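Local coordinates for protein xylulose kinase (Bifidobacterium adolescentis ATCC 15703, PDB 3I8B) that probably phosphorylates D-xylulose with ATP to give D-xylulose 5-phosphate, as an FGGY-family carbohydrate kinase of xylose metabolism, at residues 445-457 / 484-496. Numbering follows the deposited sequence.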
loop_
_atom_site.group_PDB
_atom_site.type_symbol
_atom_site.label_atom_id
_atom_site.label_comp_id
_atom_site.label_asym_id
_atom_site.label_seq_id
_atom_site.Cartn_x
_atom_site.Cartn_y
_atom_site.Cartn_z
ATOM N N PRO A 445 10.351 10.014 -19.553
ATOM C CA PRO A 445 11.316 11.019 -19.080
ATOM C C PRO A 445 10.911 12.420 -19.488
ATOM O O PRO A 445 10.983 13.352 -18.685
ATOM C CB PRO A 445 12.619 10.628 -19.791
ATOM C CG PRO A 445 12.446 9.179 -20.138
ATOM C CD PRO A 445 10.975 9.022 -20.444
ATOM N N SER A 446 10.502 12.548 -20.748
ATOM C CA SER A 446 10.031 13.802 -21.328
ATOM C C SER A 446 8.946 14.472 -20.482
ATOM O O SER A 446 9.068 15.642 -20.098
ATOM C CB SER A 446 9.495 13.537 -22.748
ATOM O OG SER A 446 8.670 14.583 -23.213
ATOM N N ILE A 447 7.876 13.738 -20.198
ATOM C CA ILE A 447 6.749 14.370 -19.538
ATOM C C ILE A 447 6.841 14.314 -17.995
ATOM O O ILE A 447 6.399 15.238 -17.315
ATOM C CB ILE A 447 5.359 13.944 -20.160
ATOM C CG1 ILE A 447 4.502 13.146 -19.191
ATOM C CG2 ILE A 447 5.510 13.282 -21.547
ATOM C CD1 ILE A 447 3.625 14.045 -18.388
ATOM N N LEU A 448 7.452 13.269 -17.442
ATOM C CA LEU A 448 7.660 13.223 -15.987
ATOM C C LEU A 448 8.695 14.261 -15.559
ATOM O O LEU A 448 8.665 14.765 -14.435
ATOM C CB LEU A 448 8.065 11.831 -15.512
ATOM C CG LEU A 448 7.021 10.736 -15.712
ATOM C CD1 LEU A 448 7.504 9.438 -15.104
ATOM C CD2 LEU A 448 5.696 11.156 -15.099
ATOM N N GLY A 449 9.605 14.582 -16.467
ATOM C CA GLY A 449 10.539 15.676 -16.261
ATOM C C GLY A 449 11.889 15.280 -15.695
ATOM O O GLY A 449 12.624 16.142 -15.226
HETATM N N MSE A 450 12.204 13.986 -15.747
HETATM C CA MSE A 450 13.454 13.431 -15.211
HETATM C C MSE A 450 13.768 12.100 -15.866
HETATM O O MSE A 450 12.933 11.523 -16.547
HETATM C CB MSE A 450 13.327 13.120 -13.719
HETATM C CG MSE A 450 13.291 14.283 -12.796
HETATM SE SE MSE A 450 13.250 13.626 -10.940
HETATM C CE MSE A 450 13.570 15.356 -10.093
ATOM N N ASP A 451 14.969 11.599 -15.594
ATOM C CA ASP A 451 15.324 10.215 -15.861
ATOM C C ASP A 451 14.314 9.288 -15.196
ATOM O O ASP A 451 13.811 9.576 -14.111
ATOM C CB ASP A 451 16.711 9.917 -15.288
ATOM C CG ASP A 451 17.831 10.511 -16.118
ATOM O OD1 ASP A 451 17.546 11.287 -17.057
ATOM O OD2 ASP A 451 19.003 10.187 -15.832
ATOM N N VAL A 452 14.025 8.172 -15.852
ATOM C CA VAL A 452 13.138 7.171 -15.293
ATOM C C VAL A 452 13.864 5.845 -15.253
ATOM O O VAL A 452 14.141 5.241 -16.297
ATOM C CB VAL A 452 11.841 7.019 -16.114
ATOM C CG1 VAL A 452 10.904 6.004 -15.452
ATOM C CG2 VAL A 452 11.158 8.359 -16.243
ATOM N N THR A 453 14.195 5.414 -14.038
ATOM C CA THR A 453 14.857 4.142 -13.823
ATOM C C THR A 453 13.872 2.976 -13.863
ATOM O O THR A 453 12.789 3.035 -13.267
ATOM C CB THR A 453 15.610 4.137 -12.473
ATOM O OG1 THR A 453 16.694 5.073 -12.527
ATOM C CG2 THR A 453 16.141 2.756 -12.161
ATOM N N ARG A 454 14.254 1.913 -14.569
ATOM C CA ARG A 454 13.442 0.700 -14.629
ATOM C C ARG A 454 14.148 -0.457 -13.926
ATOM O O ARG A 454 15.002 -1.125 -14.519
ATOM C CB ARG A 454 13.122 0.316 -16.077
ATOM C CG ARG A 454 12.067 1.185 -16.737
ATOM C CD ARG A 454 11.690 0.648 -18.100
ATOM N NE ARG A 454 12.845 0.594 -18.986
ATOM C CZ ARG A 454 13.442 -0.533 -19.363
ATOM N NH1 ARG A 454 12.981 -1.706 -18.947
ATOM N NH2 ARG A 454 14.499 -0.486 -20.167
ATOM N N PRO A 455 13.790 -0.695 -12.654
ATOM C CA PRO A 455 14.343 -1.828 -11.906
ATOM C C PRO A 455 13.908 -3.130 -12.552
ATOM O O PRO A 455 12.777 -3.213 -13.010
ATOM C CB PRO A 455 13.684 -1.694 -10.523
ATOM C CG PRO A 455 13.238 -0.253 -10.436
ATOM C CD PRO A 455 12.851 0.106 -11.844
ATOM N N ALA A 456 14.783 -4.130 -12.596
ATOM C CA ALA A 456 14.391 -5.422 -13.137
ATOM C C ALA A 456 13.191 -5.971 -12.368
ATOM O O ALA A 456 13.104 -5.837 -11.146
ATOM C CB ALA A 456 15.551 -6.398 -13.087
ATOM N N THR A 457 12.254 -6.568 -13.091
ATOM C CA THR A 457 11.084 -7.174 -12.472
ATOM C C THR A 457 11.539 -8.255 -11.477
ATOM O O THR A 457 12.429 -9.058 -11.781
ATOM C CB THR A 457 10.127 -7.756 -13.538
ATOM O OG1 THR A 457 9.072 -8.485 -12.899
ATOM C CG2 THR A 457 10.868 -8.687 -14.471
ATOM N N LEU A 484 21.132 -4.076 -6.387
ATOM C CA LEU A 484 19.864 -3.939 -7.083
ATOM C C LEU A 484 20.082 -4.113 -8.579
ATOM O O LEU A 484 21.008 -3.526 -9.144
ATOM C CB LEU A 484 19.288 -2.557 -6.808
ATOM C CG LEU A 484 19.207 -2.251 -5.314
ATOM C CD1 LEU A 484 19.256 -0.759 -5.061
ATOM C CD2 LEU A 484 17.963 -2.897 -4.698
ATOM N N THR A 485 19.241 -4.917 -9.220
ATOM C CA THR A 485 19.320 -5.084 -10.667
ATOM C C THR A 485 18.420 -4.072 -11.389
ATOM O O THR A 485 17.230 -3.944 -11.085
ATOM C CB THR A 485 18.981 -6.526 -11.101
ATOM O OG1 THR A 485 19.888 -7.438 -10.473
ATOM C CG2 THR A 485 19.109 -6.683 -12.611
ATOM N N ILE A 486 19.014 -3.344 -12.333
ATOM C CA ILE A 486 18.304 -2.348 -13.132
ATOM C C ILE A 486 18.232 -2.806 -14.589
ATOM O O ILE A 486 19.258 -3.135 -15.192
ATOM C CB ILE A 486 19.023 -0.977 -13.072
ATOM C CG1 ILE A 486 19.250 -0.545 -11.622
ATOM C CG2 ILE A 486 18.240 0.074 -13.823
ATOM C CD1 ILE A 486 17.978 -0.351 -10.845
ATOM N N ASP A 487 17.022 -2.840 -15.150
ATOM C CA ASP A 487 16.829 -3.173 -16.566
ATOM C C ASP A 487 17.316 -2.056 -17.481
ATOM O O ASP A 487 17.869 -2.316 -18.548
ATOM C CB ASP A 487 15.354 -3.456 -16.869
ATOM C CG ASP A 487 15.008 -4.929 -16.775
ATOM O OD1 ASP A 487 15.904 -5.766 -17.006
ATOM O OD2 ASP A 487 13.831 -5.247 -16.489
ATOM N N GLY A 488 17.097 -0.811 -17.072
ATOM C CA GLY A 488 17.489 0.324 -17.883
ATOM C C GLY A 488 17.083 1.658 -17.288
ATOM O O GLY A 488 16.308 1.712 -16.331
ATOM N N VAL A 489 17.635 2.734 -17.847
ATOM C CA VAL A 489 17.280 4.092 -17.458
ATOM C C VAL A 489 16.811 4.855 -18.704
ATOM O O VAL A 489 17.546 4.954 -19.692
ATOM C CB VAL A 489 18.477 4.842 -16.829
ATOM C CG1 VAL A 489 18.054 6.236 -16.387
ATOM C CG2 VAL A 489 19.069 4.053 -15.650
ATOM N N GLU A 490 15.583 5.370 -18.670
ATOM C CA GLU A 490 15.060 6.153 -19.792
ATOM C C GLU A 490 15.371 7.633 -19.621
ATOM O O GLU A 490 15.069 8.243 -18.586
ATOM C CB GLU A 490 13.548 5.958 -19.958
ATOM C CG GLU A 490 13.083 4.515 -19.891
ATOM C CD GLU A 490 13.447 3.702 -21.119
ATOM O OE1 GLU A 490 13.772 4.292 -22.172
ATOM O OE2 GLU A 490 13.393 2.459 -21.033
ATOM N N THR A 491 15.979 8.219 -20.641
ATOM C CA THR A 491 16.294 9.632 -20.603
ATOM C C THR A 491 15.614 10.310 -21.773
ATOM O O THR A 491 15.395 9.695 -22.813
ATOM C CB THR A 491 17.811 9.882 -20.673
ATOM O OG1 THR A 491 18.299 9.486 -21.960
ATOM C CG2 THR A 491 18.532 9.083 -19.587
ATOM N N GLY A 492 15.276 11.580 -21.600
ATOM C CA GLY A 492 14.625 12.325 -22.654
ATOM C C GLY A 492 14.504 13.770 -22.245
ATOM O O GLY A 492 14.223 14.069 -21.085
ATOM N N GLU A 493 14.723 14.673 -23.191
ATOM C CA GLU A 493 14.584 16.093 -22.906
ATOM C C GLU A 493 13.190 16.400 -22.373
ATOM O O GLU A 493 12.192 15.929 -22.914
ATOM C CB GLU A 493 14.888 16.935 -24.148
ATOM C CG GLU A 493 16.368 16.988 -24.483
ATOM C CD GLU A 493 17.207 17.442 -23.299
ATOM O OE1 GLU A 493 17.008 18.590 -22.836
ATOM O OE2 GLU A 493 18.060 16.648 -22.833
ATOM N N PRO A 494 13.128 17.161 -21.277
ATOM C CA PRO A 494 11.865 17.605 -20.683
ATOM C C PRO A 494 11.048 18.469 -21.639
ATOM O O PRO A 494 11.589 19.351 -22.303
ATOM C CB PRO A 494 12.323 18.441 -19.490
ATOM C CG PRO A 494 13.675 17.874 -19.139
ATOM C CD PRO A 494 14.294 17.511 -20.447
ATOM N N THR A 495 9.752 18.195 -21.711
ATOM C CA THR A 495 8.822 19.026 -22.461
ATOM C C THR A 495 7.733 19.492 -21.498
ATOM O O THR A 495 6.724 18.813 -21.303
ATOM C CB THR A 495 8.187 18.247 -23.615
ATOM O OG1 THR A 495 7.496 17.102 -23.094
ATOM C CG2 THR A 495 9.257 17.793 -24.601
ATOM N N GLU A 496 7.959 20.644 -20.883
ATOM C CA GLU A 496 7.118 21.105 -19.790
ATOM C C GLU A 496 5.720 21.492 -20.276
ATOM O O GLU A 496 4.733 21.338 -19.549
ATOM C CB GLU A 496 7.801 22.272 -19.071
ATOM C CG GLU A 496 7.217 22.603 -17.711
ATOM C CD GLU A 496 7.005 21.373 -16.847
ATOM O OE1 GLU A 496 7.986 20.637 -16.591
ATOM O OE2 GLU A 496 5.847 21.152 -16.426
HETATM O O HOH W 1 13.718 13.927 -18.386
HETATM O O HOH W 2 8.378 18.046 -18.519
HETATM O O HOH W 3 5.252 17.419 -19.322
HETATM O O HOH W 4 16.215 12.870 -19.048
HETATM O O HOH W 5 11.316 -2.859 -16.716
#
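Val452 and Glu490 form a hydrogen-bonded antiparallel pair, Val452 N to Glu490 O at 2.9 Å and Glu490 N to Val452 O at 2.8 Å. Arg454 N next donates to Gly488 O. Arg454 O then accepts Asp487 N at 2.7 Å and, more weakly, Gly488 N, so two residues face one in a classic beta bulge. Beyond it, Ala456 N bonds to Thr485 O. At the other end Thr495 N donates to Ser446 O, and Thr495 OG1 donates to Ser446 OG at 2.8 Å. A chi1 of 162° carries Ser446 OG away from its own backbone N and toward that hydroxyl.

Charge pairs Arg454 with Glu490. Arg454 NE approaches Glu490 OE2 at 2.8 Å in a salt bridge, but the position of OE2 is doubtful. It comes in at the guanidinium edge, near its plane, with the carboxylate turned 36° from it, while Gly488 N lies over one face. With an alanine here instead of Arg454, Glu490 would probably lose this charged mate and Gly488 N the flat group beside it.

Nonpolar contacts complete the pairing. Thr453, on the same face as Val489, sets CG2 against Ile486 CG2 at 3.8 Å, the side chains crossing at about a right angle. Pro445 CG packs on Glu490 CB at 3.4 Å.

Strand 486-490 thus forms the antiparallel edge of the mixed sheet in the C-terminal, actin-like ATPase domain of FGGY kinases, beside strand 452-455.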